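Local coordinates for putative pyrroline carboxylate reductase (Streptococcus pyogenes, PDB 2AHR) that reduces 1-pyrroline-5-carboxylate to L-proline with NADPH or NADH, the last step of proline biosynthesis, at the NADP nicotinamide-adenine-dinucleotide phosphate site and the interface of chains A and C. Coordinates in Å, arbitrary orientation; residue numbers count along the deposited sequence, not the author numbering. Chains: chain A/B/C, putative pyrroline carboxylate reductase.

Contact 1: the NADP nicotinamide-adenine-dinucleotide phosphate site. Residues chain A 9-14, 33-34, 38, 54, 67-70, 72, 76, 89-91, 112-113, 115; chain B 222, 224. With NAP (NADP nicotinamide-adenine-dinucleotide phosphate), chain D.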
ATOM      1  N   ILE A   9     -24.615  25.221  32.509  1.00 45.03           N
ATOM      2  CA  ILE A   9     -24.158  24.097  33.298  1.00 44.89           C
ATOM      3  C   ILE A   9     -23.035  23.379  32.566  1.00 45.07           C
ATOM      4  O   ILE A   9     -23.253  22.767  31.496  1.00 44.84           O
ATOM      5  CB  ILE A   9     -25.294  23.077  33.609  1.00 44.92           C
ATOM      6  CG1 ILE A   9     -26.474  23.768  34.288  1.00 44.38           C
ATOM      7  CG2 ILE A   9     -24.749  21.903  34.448  1.00 44.42           C
ATOM      8  CD1 ILE A   9     -27.661  22.846  34.561  1.00 45.35           C
ATOM      9  N   GLY A  10     -21.851  23.418  33.173  1.00 44.43           N
ATOM     10  CA  GLY A  10     -20.644  22.886  32.565  1.00 44.99           C
ATOM     11  C   GLY A  10     -20.013  23.964  31.707  1.00 45.07           C
ATOM     12  O   GLY A  10     -20.623  24.432  30.741  1.00 45.63           O
ATOM     13  N   VAL A  11     -18.804  24.373  32.079  1.00 44.43           N
ATOM     14  CA  VAL A  11     -18.099  25.460  31.398  1.00 44.05           C
ATOM     15  C   VAL A  11     -16.648  25.078  31.154  1.00 43.88           C
ATOM     16  O   VAL A  11     -15.776  25.296  32.000  1.00 44.01           O
ATOM     17  CB  VAL A  11     -18.190  26.797  32.187  1.00 43.64           C
ATOM     18  CG1 VAL A  11     -17.677  27.931  31.352  1.00 43.03           C
ATOM     19  CG2 VAL A  11     -19.615  27.062  32.592  1.00 43.25           C
ATOM     20  N   GLY A  12     -16.410  24.482  29.990  1.00 43.93           N
ATOM     21  CA  GLY A  12     -15.077  24.095  29.563  1.00 44.01           C
ATOM     22  C   GLY A  12     -14.665  25.003  28.431  1.00 44.00           C
ATOM     23  O   GLY A  12     -14.995  26.196  28.447  1.00 43.52           O
ATOM     24  N   LYS A  13     -13.960  24.441  27.444  1.00 44.44           N
ATOM     25  CA  LYS A  13     -13.403  25.244  26.336  1.00 44.27           C
ATOM     26  C   LYS A  13     -14.512  25.916  25.505  1.00 43.56           C
ATOM     27  O   LYS A  13     -14.556  27.151  25.386  1.00 43.46           O
ATOM     28  CB  LYS A  13     -12.484  24.407  25.426  1.00 45.19           C
ATOM     29  CG  LYS A  13     -11.326  23.624  26.093  1.00 46.87           C
ATOM     30  CD  LYS A  13     -10.347  24.514  26.895  1.00 52.41           C
ATOM     31  CE  LYS A  13      -9.581  25.506  26.016  1.00 54.17           C
ATOM     32  NZ  LYS A  13      -8.418  26.147  26.721  1.00 57.00           N
HETATM   33  N   MSE A  14     -15.418  25.102  24.960  1.00 42.84           N
HETATM   34  CA  MSE A  14     -16.501  25.597  24.095  1.00 41.79           C
HETATM   35  C   MSE A  14     -17.402  26.601  24.839  1.00 42.73           C
HETATM   36  O   MSE A  14     -17.616  27.722  24.367  1.00 42.76           O
HETATM   37  CB  MSE A  14     -17.301  24.421  23.507  1.00 40.75           C
HETATM   38  CG  MSE A  14     -17.984  24.666  22.134  1.00 37.30           C
HETATM   39 SE   MSE A  14     -17.002  25.510  20.865  1.00 24.09          SE
HETATM   40  CE  MSE A  14     -17.485  27.193  21.181  1.00 24.42           C
ATOM     41  N   GLY A  33     -20.428  24.730  37.589  1.00 48.49           N
ATOM     42  CA  GLY A  33     -19.417  23.754  37.153  1.00 48.17           C
ATOM     43  C   GLY A  33     -19.501  22.349  37.732  1.00 48.39           C
ATOM     44  O   GLY A  33     -20.550  21.942  38.218  1.00 48.27           O
ATOM     45  N   SER A  34     -18.392  21.607  37.670  1.00 48.77           N
ATOM     46  CA  SER A  34     -18.315  20.200  38.127  1.00 49.29           C
ATOM     47  C   SER A  34     -18.235  20.002  39.658  1.00 49.52           C
ATOM     48  O   SER A  34     -18.380  18.875  40.154  1.00 49.64           O
ATOM     49  CB  SER A  34     -17.117  19.490  37.485  1.00 49.54           C
ATOM     50  OG  SER A  34     -15.885  19.982  38.001  1.00 50.16           O
ATOM     51  N   ARG A  38     -14.647  24.363  41.678  1.00 49.05           N
ATOM     52  CA  ARG A  38     -14.467  24.605  40.246  1.00 48.63           C
ATOM     53  C   ARG A  38     -15.388  25.707  39.769  1.00 48.16           C
ATOM     54  O   ARG A  38     -14.975  26.557  38.997  1.00 48.32           O
ATOM     55  CB  ARG A  38     -14.713  23.332  39.426  1.00 48.69           C
ATOM     56  CG  ARG A  38     -13.617  22.263  39.534  1.00 49.39           C
ATOM     57  CD  ARG A  38     -12.311  22.665  38.851  1.00 50.34           C
ATOM     58  NE  ARG A  38     -12.459  22.751  37.401  1.00 51.99           N
ATOM     59  CZ  ARG A  38     -12.128  23.804  36.652  1.00 53.25           C
ATOM     60  NH1 ARG A  38     -12.324  23.759  35.335  1.00 53.02           N
ATOM     61  NH2 ARG A  38     -11.589  24.893  37.197  1.00 52.72           N
ATOM     62  N   HIS A  54     -26.554  22.682  40.657  1.00 53.26           N
ATOM     63  CA  HIS A  54     -27.251  22.776  39.364  1.00 53.23           C
ATOM     64  C   HIS A  54     -28.718  23.113  39.543  1.00 53.43           C
ATOM     65  O   HIS A  54     -29.256  23.946  38.807  1.00 53.07           O
ATOM     66  CB  HIS A  54     -27.088  21.513  38.505  1.00 52.96           C
ATOM     67  CG  HIS A  54     -25.675  21.239  38.093  1.00 51.83           C
ATOM     68  ND1 HIS A  54     -24.727  22.232  37.972  1.00 51.05           N
ATOM     69  CD2 HIS A  54     -25.052  20.081  37.763  1.00 51.13           C
ATOM     70  CE1 HIS A  54     -23.576  21.694  37.611  1.00 51.09           C
ATOM     71  NE2 HIS A  54     -23.748  20.392  37.469  1.00 50.30           N
ATOM     72  N   GLY A  67     -23.185  22.873  28.720  1.00 41.79           N
ATOM     73  CA  GLY A  67     -21.791  22.835  28.263  1.00 41.22           C
ATOM     74  C   GLY A  67     -20.962  21.617  28.642  1.00 41.03           C
ATOM     75  O   GLY A  67     -19.727  21.626  28.499  1.00 39.82           O
ATOM     76  N   ILE A  68     -21.632  20.560  29.104  1.00 41.27           N
ATOM     77  CA  ILE A  68     -20.958  19.323  29.494  1.00 42.31           C
ATOM     78  C   ILE A  68     -20.789  18.443  28.255  1.00 43.23           C
ATOM     79  O   ILE A  68     -21.449  18.673  27.233  1.00 42.91           O
ATOM     80  CB  ILE A  68     -21.730  18.542  30.609  1.00 42.73           C
ATOM     81  CG1 ILE A  68     -23.140  18.144  30.131  1.00 43.48           C
ATOM     82  CG2 ILE A  68     -21.807  19.361  31.904  1.00 42.39           C
ATOM     83  CD1 ILE A  68     -23.832  17.050  30.976  1.00 44.06           C
ATOM     84  N   LYS A  69     -19.904  17.451  28.348  1.00 44.10           N
ATOM     85  CA  LYS A  69     -19.695  16.482  27.273  1.00 44.83           C
ATOM     86  C   LYS A  69     -20.888  15.529  27.126  1.00 45.03           C
ATOM     87  O   LYS A  69     -21.570  15.212  28.115  1.00 44.78           O
ATOM     88  CB  LYS A  69     -18.412  15.687  27.505  1.00 45.06           C
ATOM     89  CG  LYS A  69     -17.127  16.479  27.274  1.00 48.30           C
ATOM     90  CD  LYS A  69     -15.890  15.552  27.177  1.00 53.14           C
ATOM     91  CE  LYS A  69     -15.462  14.931  28.537  1.00 54.78           C
ATOM     92  NZ  LYS A  69     -16.298  13.752  28.981  1.00 55.97           N
ATOM     93  N   PRO A  70     -21.145  15.061  25.888  1.00 45.31           N
ATOM     94  CA  PRO A  70     -22.299  14.187  25.637  1.00 45.81           C
ATOM     95  C   PRO A  70     -22.354  12.964  26.563  1.00 46.75           C
ATOM     96  O   PRO A  70     -23.432  12.630  27.078  1.00 46.38           O
ATOM     97  CB  PRO A  70     -22.128  13.745  24.164  1.00 45.87           C
ATOM     98  CG  PRO A  70     -20.754  14.223  23.722  1.00 46.05           C
ATOM     99  CD  PRO A  70     -20.375  15.351  24.663  1.00 45.15           C
ATOM    100  N   LEU A  72     -21.676  12.531  29.462  1.00 49.43           N
ATOM    101  CA  LEU A  72     -22.105  12.866  30.810  1.00 49.44           C
ATOM    102  C   LEU A  72     -23.560  13.307  30.889  1.00 49.45           C
ATOM    103  O   LEU A  72     -24.038  13.603  31.970  1.00 49.66           O
ATOM    104  CB  LEU A  72     -21.222  13.971  31.385  1.00 49.59           C
ATOM    105  CG  LEU A  72     -20.045  13.528  32.255  1.00 51.07           C
ATOM    106  CD1 LEU A  72     -19.028  12.684  31.487  1.00 53.41           C
ATOM    107  CD2 LEU A  72     -19.371  14.755  32.838  1.00 51.96           C
ATOM    108  N   VAL A  76     -25.516  13.385  34.591  1.00 52.59           N
ATOM    109  CA  VAL A  76     -25.613  14.731  35.152  1.00 51.90           C
ATOM    110  C   VAL A  76     -27.032  15.317  35.094  1.00 51.40           C
ATOM    111  O   VAL A  76     -27.423  16.076  35.972  1.00 50.94           O
ATOM    112  CB  VAL A  76     -24.562  15.705  34.471  1.00 51.81           C
ATOM    113  CG1 VAL A  76     -24.735  17.148  34.925  1.00 50.85           C
ATOM    114  CG2 VAL A  76     -23.137  15.236  34.730  1.00 51.48           C
HETATM  115  N   MSE A  89     -25.252  22.186  23.322  1.00 38.28           N
HETATM  116  CA  MSE A  89     -24.184  22.363  22.298  1.00 38.13           C
HETATM  117  C   MSE A  89     -23.470  21.034  21.961  1.00 38.02           C
HETATM  118  O   MSE A  89     -22.506  21.005  21.190  1.00 38.30           O
HETATM  119  CB  MSE A  89     -23.180  23.451  22.706  1.00 37.41           C
HETATM  120  CG  MSE A  89     -22.077  23.036  23.736  1.00 37.46           C
HETATM  121 SE   MSE A  89     -21.011  24.379  24.400  1.00 32.61          SE
HETATM  122  CE  MSE A  89     -22.241  25.629  24.717  1.00 33.12           C
ATOM    123  N   ALA A  90     -23.969  19.937  22.527  1.00 37.71           N
ATOM    124  CA  ALA A  90     -23.288  18.650  22.467  1.00 37.15           C
ATOM    125  C   ALA A  90     -23.409  17.936  21.129  1.00 37.65           C
ATOM    126  O   ALA A  90     -24.509  17.824  20.580  1.00 38.05           O
ATOM    127  CB  ALA A  90     -23.809  17.753  23.549  1.00 37.31           C
ATOM    128  N   ALA A  91     -22.275  17.430  20.642  1.00 36.80           N
ATOM    129  CA  ALA A  91     -22.226  16.525  19.497  1.00 37.11           C
ATOM    130  C   ALA A  91     -22.946  15.220  19.820  1.00 37.09           C
ATOM    131  O   ALA A  91     -22.913  14.763  20.955  1.00 37.04           O
ATOM    132  CB  ALA A  91     -20.774  16.222  19.125  1.00 35.24           C
HETATM  133  N   MSE A 112     -24.661  23.904  17.246  1.00 32.47           N
HETATM  134  CA  MSE A 112     -23.340  23.364  16.995  1.00 31.75           C
HETATM  135  C   MSE A 112     -22.417  24.512  16.609  1.00 32.73           C
HETATM  136  O   MSE A 112     -22.353  24.893  15.429  1.00 32.83           O
HETATM  137  CB  MSE A 112     -23.348  22.244  15.931  1.00 31.58           C
HETATM  138  CG  MSE A 112     -21.929  21.661  15.636  1.00 29.09           C
HETATM  139 SE   MSE A 112     -20.979  21.147  17.097  1.00 23.89          SE
HETATM  140  CE  MSE A 112     -22.166  20.050  17.881  1.00 25.37           C
ATOM    141  N   PRO A 113     -21.734  25.100  17.614  1.00 32.42           N
ATOM    142  CA  PRO A 113     -20.779  26.174  17.403  1.00 32.73           C
ATOM    143  C   PRO A 113     -19.368  25.621  17.147  1.00 32.94           C
ATOM    144  O   PRO A 113     -19.173  24.396  17.058  1.00 33.00           O
ATOM    145  CB  PRO A 113     -20.801  26.914  18.759  1.00 32.29           C
ATOM    146  CG  PRO A 113     -20.957  25.788  19.746  1.00 32.17           C
ATOM    147  CD  PRO A 113     -21.870  24.765  19.052  1.00 32.45           C
HETATM  148  N   MSE A 115     -14.828  26.802  17.846  1.00 32.49           N
HETATM  149  CA  MSE A 115     -13.918  27.566  18.725  1.00 32.51           C
HETATM  150  C   MSE A 115     -13.744  29.046  18.302  1.00 32.93           C
HETATM  151  O   MSE A 115     -13.241  29.883  19.077  1.00 32.50           O
HETATM  152  CB  MSE A 115     -12.549  26.853  18.825  1.00 32.05           C
HETATM  153  CG  MSE A 115     -11.700  27.203  20.094  1.00 32.49           C
HETATM  154 SE   MSE A 115     -12.473  27.006  21.738  1.00 30.16          SE
HETATM  155  CE  MSE A 115     -12.893  25.263  21.779  1.00 34.64           C
TER
ATOM    156  N   ILE B 222      -9.842  22.047  20.783  1.00 35.38           N
ATOM    157  CA  ILE B 222     -10.973  21.580  19.987  1.00 35.13           C
ATOM    158  C   ILE B 222     -11.284  20.068  20.194  1.00 35.66           C
ATOM    159  O   ILE B 222     -12.440  19.631  20.050  1.00 35.43           O
ATOM    160  CB  ILE B 222     -10.732  21.963  18.486  1.00 34.89           C
ATOM    161  CG1 ILE B 222     -10.764  23.498  18.313  1.00 34.16           C
ATOM    162  CG2 ILE B 222     -11.759  21.307  17.548  1.00 35.60           C
ATOM    163  CD1 ILE B 222      -9.889  24.034  17.171  1.00 32.07           C
ATOM    164  N   SER B 224     -12.315  17.492  22.258  1.00 36.01           N
ATOM    165  CA  SER B 224     -12.935  17.045  23.518  1.00 35.47           C
ATOM    166  C   SER B 224     -12.607  15.563  23.699  1.00 35.23           C
ATOM    167  O   SER B 224     -12.671  14.808  22.723  1.00 35.15           O
ATOM    168  CB  SER B 224     -14.456  17.192  23.477  1.00 35.60           C
ATOM    169  OG  SER B 224     -14.860  18.312  22.721  1.00 38.08           O
TER
HETATM  170  PA  NAP D1500     -14.442  20.300  28.101  1.00 55.39           P
HETATM  171  O1A NAP D1500     -13.752  19.075  28.606  1.00 53.73           O
HETATM  172  O2A NAP D1500     -13.539  21.479  27.927  1.00 53.61           O
HETATM  173  O5B NAP D1500     -15.635  20.793  29.062  1.00 54.50           O
HETATM  174  C5B NAP D1500     -16.392  19.914  29.855  1.00 56.04           C
HETATM  175  C4B NAP D1500     -16.687  20.666  31.142  1.00 57.12           C
HETATM  176  O4B NAP D1500     -17.730  20.035  31.863  1.00 58.19           O
HETATM  177  C3B NAP D1500     -15.453  20.701  32.037  1.00 57.15           C
HETATM  178  O3B NAP D1500     -15.176  22.050  32.334  1.00 56.98           O
HETATM  179  C2B NAP D1500     -15.865  19.923  33.278  1.00 58.43           C
HETATM  180  O2B NAP D1500     -15.372  20.449  34.503  1.00 59.95           O
HETATM  181  C1B NAP D1500     -17.380  20.048  33.226  1.00 56.58           C
HETATM  182  N9A NAP D1500     -18.054  19.019  34.033  1.00 56.21           N
HETATM  183  C8A NAP D1500     -17.641  17.730  34.302  1.00 55.48           C
HETATM  184  N7A NAP D1500     -18.566  17.157  35.122  1.00 55.66           N
HETATM  185  C5A NAP D1500     -19.547  18.070  35.381  1.00 55.52           C
HETATM  186  C6A NAP D1500     -20.711  18.020  36.148  1.00 55.17           C
HETATM  187  N6A NAP D1500     -20.905  16.986  36.959  1.00 55.06           N
HETATM  188  N1A NAP D1500     -21.539  19.125  36.224  1.00 54.53           N
HETATM  189  C2A NAP D1500     -21.206  20.282  35.539  1.00 55.08           C
HETATM  190  N3A NAP D1500     -20.044  20.339  34.784  1.00 54.91           N
HETATM  191  C4A NAP D1500     -19.233  19.245  34.701  1.00 55.44           C
HETATM  192  O3  NAP D1500     -15.238  19.890  26.748  1.00 52.27           O
HETATM  193  PN  NAP D1500     -15.576  20.888  25.520  1.00 49.89           P
HETATM  194  O1N NAP D1500     -14.579  20.565  24.466  1.00 52.82           O
HETATM  195  O2N NAP D1500     -15.744  22.295  25.957  1.00 50.04           O
HETATM  196  O5D NAP D1500     -17.013  20.332  25.045  1.00 48.86           O
HETATM  197  C5D NAP D1500     -18.217  20.825  25.578  1.00 46.84           C
HETATM  198  C4D NAP D1500     -19.368  20.446  24.666  1.00 47.20           C
HETATM  199  O4D NAP D1500     -19.325  21.225  23.489  1.00 47.73           O
HETATM  200  C3D NAP D1500     -19.340  18.992  24.220  1.00 46.50           C
HETATM  201  O3D NAP D1500     -20.652  18.522  24.444  1.00 45.76           O
HETATM  202  C2D NAP D1500     -18.954  18.997  22.738  1.00 45.37           C
HETATM  203  O2D NAP D1500     -19.574  17.938  22.009  1.00 41.64           O
HETATM  204  C1D NAP D1500     -19.379  20.412  22.318  1.00 46.22           C
HETATM  205  N1N NAP D1500     -18.511  21.089  21.326  1.00 47.11           N
HETATM  206  C2N NAP D1500     -17.160  21.222  21.567  1.00 44.96           C
HETATM  207  C3N NAP D1500     -16.350  21.877  20.636  1.00 44.77           C
HETATM  208  C7N NAP D1500     -14.906  22.123  20.927  1.00 44.13           C
HETATM  209  O7N NAP D1500     -14.165  22.727  19.916  1.00 45.57           O
HETATM  210  N7N NAP D1500     -14.350  21.798  22.101  1.00 43.57           N
HETATM  211  C4N NAP D1500     -16.925  22.406  19.469  1.00 46.35           C
HETATM  212  C5N NAP D1500     -18.297  22.266  19.234  1.00 46.21           C
HETATM  213  C6N NAP D1500     -19.088  21.610  20.181  1.00 46.76           C
HETATM  214  P2B NAP D1500     -13.834  20.233  34.952  1.00 59.77           P
HETATM  215  O1X NAP D1500     -13.695  20.552  36.428  1.00 60.34           O
HETATM  216  O2X NAP D1500     -13.458  18.780  34.735  1.00 57.71           O
HETATM  217  O3X NAP D1500     -12.961  21.174  34.147  1.00 58.58           O
HETATM  218  O   HOH W   1     -14.447  24.013  17.383  1.00 29.68           O
HETATM  219  O   HOH W   2     -16.031  22.505  36.521  1.00 44.79           O
HETATM  220  O   HOH W   3     -17.794  23.603  27.628  1.00 45.37           O
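NADP lies extended across the Rossmann-type dinucleotide site, with most of its surface hidden by protein. Packing is close around its two flat ends. The adenine is held between A:Ser34, whose CA and CB cover one face, and A:Ile68 CG2, which lies over the six-membered ring 3.8 Å from its centroid. A:His54 meets the adenine edge to edge: NE2 donates to N1A at 2.8 Å, with N1A in the imidazole plane. A:Ile9 CG2 covers one face of that imidazole and probably helps hold its rotation. At the other end, A:Met14, a selenomethionine, folds over the nicotinamide. Its CG is anti to the backbone N (chi1 -152°) and lies 3.4 Å from the ring centroid.

The polar parts, by contrast, are partly bridged by water. A:Arg38 grips the 2'-phosphate side-on, with a salt bridge from NE to O1X at 2.7 Å and NH1 to O3X at 2.9 Å. A:Ser34 OG also donates to O1X. O1X thus takes two donors, and this grip probably selects NADP over NAD. Water 2 joins A:Ser34 to O2B and O1X. Water 3 links O2N to A:Gly12 N and A:Gly67 O, and water 1 links the carboxamide O7N to A:Met115 N. The pyrophosphate takes straight bonds from A:Lys13 N to O2A and A:Met14 N to O2N, and B:Ser224 OG reaches O1N. The glycine loop A:Gly10 to A:Gly12 runs from strand 5-9 into helix 13-22, whose N-terminal end faces the pyrophosphate.

Contact 2: the interface of chains A and C. Residues chain A 181, 184-185, 187-188; chain C 223-226, 230, 233-234.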
ATOM      1  N   LYS A 181       5.437  23.274   8.758  1.00 31.46           N
ATOM      2  CA  LYS A 181       6.472  22.228   8.918  1.00 31.51           C
ATOM      3  C   LYS A 181       7.226  21.970   7.619  1.00 30.52           C
ATOM      4  O   LYS A 181       8.439  21.755   7.624  1.00 30.71           O
ATOM      5  CB  LYS A 181       5.847  20.920   9.422  1.00 31.68           C
ATOM      6  CG  LYS A 181       5.543  20.868  10.928  1.00 34.67           C
ATOM      7  CD  LYS A 181       6.824  20.873  11.727  1.00 41.50           C
ATOM      8  CE  LYS A 181       6.674  20.363  13.172  1.00 44.52           C
ATOM      9  NZ  LYS A 181       5.371  20.703  13.822  1.00 47.82           N
ATOM     10  N   VAL A 184       9.617  24.674   7.388  1.00 29.45           N
ATOM     11  CA  VAL A 184      10.792  24.397   8.256  1.00 29.54           C
ATOM     12  C   VAL A 184      11.750  23.394   7.616  1.00 30.02           C
ATOM     13  O   VAL A 184      12.972  23.625   7.559  1.00 29.95           O
ATOM     14  CB  VAL A 184      10.359  23.884   9.665  1.00 29.64           C
ATOM     15  CG1 VAL A 184      11.587  23.486  10.516  1.00 30.82           C
ATOM     16  CG2 VAL A 184       9.571  24.943  10.375  1.00 29.37           C
ATOM     17  N   LYS A 185      11.188  22.291   7.113  1.00 30.23           N
ATOM     18  CA  LYS A 185      11.967  21.243   6.443  1.00 30.40           C
ATOM     19  C   LYS A 185      12.835  21.848   5.345  1.00 31.02           C
ATOM     20  O   LYS A 185      14.001  21.455   5.169  1.00 30.80           O
ATOM     21  CB  LYS A 185      11.041  20.151   5.881  1.00 29.81           C
ATOM     22  CG  LYS A 185      11.762  18.941   5.243  1.00 31.88           C
ATOM     23  CD  LYS A 185      10.742  17.932   4.750  1.00 34.90           C
ATOM     24  CE  LYS A 185      11.421  16.723   4.072  1.00 38.36           C
ATOM     25  NZ  LYS A 185      11.814  17.052   2.669  1.00 38.66           N
ATOM     26  N   GLY A 187      13.885  25.139   5.124  1.00 32.76           N
ATOM     27  CA  GLY A 187      14.797  26.233   5.482  1.00 32.78           C
ATOM     28  C   GLY A 187      14.208  27.489   6.086  1.00 33.74           C
ATOM     29  O   GLY A 187      14.949  28.400   6.472  1.00 34.18           O
ATOM     30  N   ILE A 188      12.887  27.571   6.180  1.00 34.28           N
ATOM     31  CA  ILE A 188      12.254  28.759   6.763  1.00 34.15           C
ATOM     32  C   ILE A 188      11.828  28.497   8.199  1.00 35.00           C
ATOM     33  O   ILE A 188      11.184  27.478   8.460  1.00 35.38           O
ATOM     34  CB  ILE A 188      11.076  29.243   5.898  1.00 34.14           C
ATOM     35  CG1 ILE A 188      11.597  29.662   4.505  1.00 34.85           C
ATOM     36  CG2 ILE A 188      10.317  30.374   6.600  1.00 33.78           C
ATOM     37  CD1 ILE A 188      10.541  30.229   3.548  1.00 37.27           C
TER
ATOM     38  N   CYS C 223      13.514  21.244  16.024  1.00 38.78           N
ATOM     39  CA  CYS C 223      13.618  21.198  14.572  1.00 38.34           C
ATOM     40  C   CYS C 223      14.241  22.453  13.952  1.00 38.48           C
ATOM     41  O   CYS C 223      13.517  23.341  13.483  1.00 38.95           O
ATOM     42  CB  CYS C 223      12.233  20.954  13.967  1.00 38.51           C
ATOM     43  SG  CYS C 223      11.602  19.317  14.279  1.00 38.38           S
ATOM     44  N   SER C 224      15.571  22.520  13.915  1.00 37.83           N
ATOM     45  CA  SER C 224      16.259  23.632  13.246  1.00 37.90           C
ATOM     46  C   SER C 224      15.831  23.662  11.780  1.00 37.00           C
ATOM     47  O   SER C 224      15.765  22.608  11.149  1.00 37.14           O
ATOM     48  CB  SER C 224      17.785  23.483  13.317  1.00 37.88           C
ATOM     49  OG  SER C 224      18.185  22.969  14.572  1.00 40.91           O
ATOM     50  N   PRO C 225      15.558  24.868  11.236  1.00 35.99           N
ATOM     51  CA  PRO C 225      15.095  25.021   9.857  1.00 35.48           C
ATOM     52  C   PRO C 225      16.115  24.434   8.901  1.00 35.11           C
ATOM     53  O   PRO C 225      17.288  24.763   9.000  1.00 34.59           O
ATOM     54  CB  PRO C 225      15.018  26.552   9.662  1.00 35.41           C
ATOM     55  CG  PRO C 225      14.982  27.126  11.032  1.00 35.84           C
ATOM     56  CD  PRO C 225      15.695  26.158  11.929  1.00 36.06           C
ATOM     57  N   GLY C 226      15.680  23.553   7.999  1.00 35.02           N
ATOM     58  CA  GLY C 226      16.593  22.941   7.046  1.00 33.60           C
ATOM     59  C   GLY C 226      17.506  21.898   7.683  1.00 34.02           C
ATOM     60  O   GLY C 226      18.440  21.404   7.025  1.00 34.33           O
ATOM     61  N   ILE C 230      13.970  17.822  11.585  1.00 32.01           N
ATOM     62  CA  ILE C 230      12.802  17.965  10.722  1.00 31.11           C
ATOM     63  C   ILE C 230      12.764  16.936   9.556  1.00 31.65           C
ATOM     64  O   ILE C 230      11.692  16.461   9.178  1.00 32.17           O
ATOM     65  CB  ILE C 230      12.631  19.426  10.202  1.00 30.55           C
ATOM     66  CG1 ILE C 230      11.246  19.629   9.549  1.00 29.31           C
ATOM     67  CG2 ILE C 230      13.793  19.833   9.278  1.00 29.80           C
ATOM     68  CD1 ILE C 230      10.023  19.377  10.517  1.00 24.65           C
ATOM     69  N   LEU C 233      11.630  13.826  11.358  1.00 33.72           N
ATOM     70  CA  LEU C 233      10.249  14.014  11.806  1.00 33.98           C
ATOM     71  C   LEU C 233       9.243  13.797  10.662  1.00 33.58           C
ATOM     72  O   LEU C 233       8.247  13.070  10.850  1.00 34.03           O
ATOM     73  CB  LEU C 233      10.051  15.402  12.454  1.00 34.00           C
ATOM     74  CG  LEU C 233       8.735  15.549  13.201  1.00 35.19           C
ATOM     75  CD1 LEU C 233       8.847  14.882  14.585  1.00 35.99           C
ATOM     76  CD2 LEU C 233       8.318  17.039  13.352  1.00 36.56           C
HETATM   77  N   MSE C 234       9.507  14.398   9.496  1.00 32.58           N
HETATM   78  CA  MSE C 234       8.660  14.200   8.307  1.00 32.48           C
HETATM   79  C   MSE C 234       8.662  12.750   7.814  1.00 32.00           C
HETATM   80  O   MSE C 234       7.674  12.306   7.246  1.00 32.31           O
HETATM   81  CB  MSE C 234       9.000  15.143   7.147  1.00 32.47           C
HETATM   82  CG  MSE C 234       8.466  16.622   7.252  1.00 35.82           C
HETATM   83 SE   MSE C 234       6.707  16.865   7.705  1.00 35.83          SE
HETATM   84  CE  MSE C 234       7.117  17.081   9.402  1.00 23.41           C
TER
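A backbone hydrogen bond anchors this patch between chains A and C. C:Gly226 N donates to A:Val184 O at 2.7 Å. The donor lies nearly along the C=O axis, at a C=O...N angle of 163°. Beside this bond, A:Val184 points its CG1 methyl at the 223-225 stretch of chain C. CG1 is anti to the backbone N. It lies 3.5 Å from C:Cys223 O and also touches C:Pro225 CA. Next to the bond, C:Pro225 CB leans against the carbonyl of A:Gly187.

C:Ile230 packs along the backbone of A:Lys185. Its CG1 is anti to the backbone N (chi1 -168°) and lies 3.6 Å from A:Lys185 CA. Its CG2 touches the same CA. The bend at chi2 (60°) turns CD1 towards A:Lys181, where it meets CD at 3.7 Å.

The two lysines contribute their aliphatic stems. A:Lys185 is extended as far as CE, and its CD crosses C:Met234 obliquely, 3.6 Å from CG. A:Lys181 bends at chi2 and brings CE to C:Leu233 CD2 at 3.7 Å, also crossing obliquely. C:Met234 is a selenomethionine bent at chi2 and chi3, which carries its CE back to A:Lys181 CB.

Further out, the backbone positions these groups. A:Lys181, A:Val184 and A:Lys185 lie at the C-terminal end of helix 158-185, and A:Gly187 follows in the loop with a positive phi. C:Ile230, C:Leu233 and C:Met234 share helix 228-239. The C:Cys223 to C:Gly226 segment belongs to the loop before that helix. The patch docks a helix end of chain A onto this loop and helix of chain C. It probably helps join subunits in the ten-chain assembly.

The centres of contact 1 and contact 2 are about 37 Å apart, measured between the C-alpha centroids. Both use the region around the loop between helices 215-222 and 228-239, but in different chains. In contact 1 that region, in chain B, reaches the cofactor of chain A. In contact 2 the same loop, in chain C, meets the end of helix 158-185 of chain A. Residue 224 occurs in both, but in contact 2 none of its surface is hidden; its neighbours do the touching. Since the copies are equivalent, one loop could serve both the cofactor of a neighbour and the packing of another subunit. Assembly may therefore help shape the NADP site.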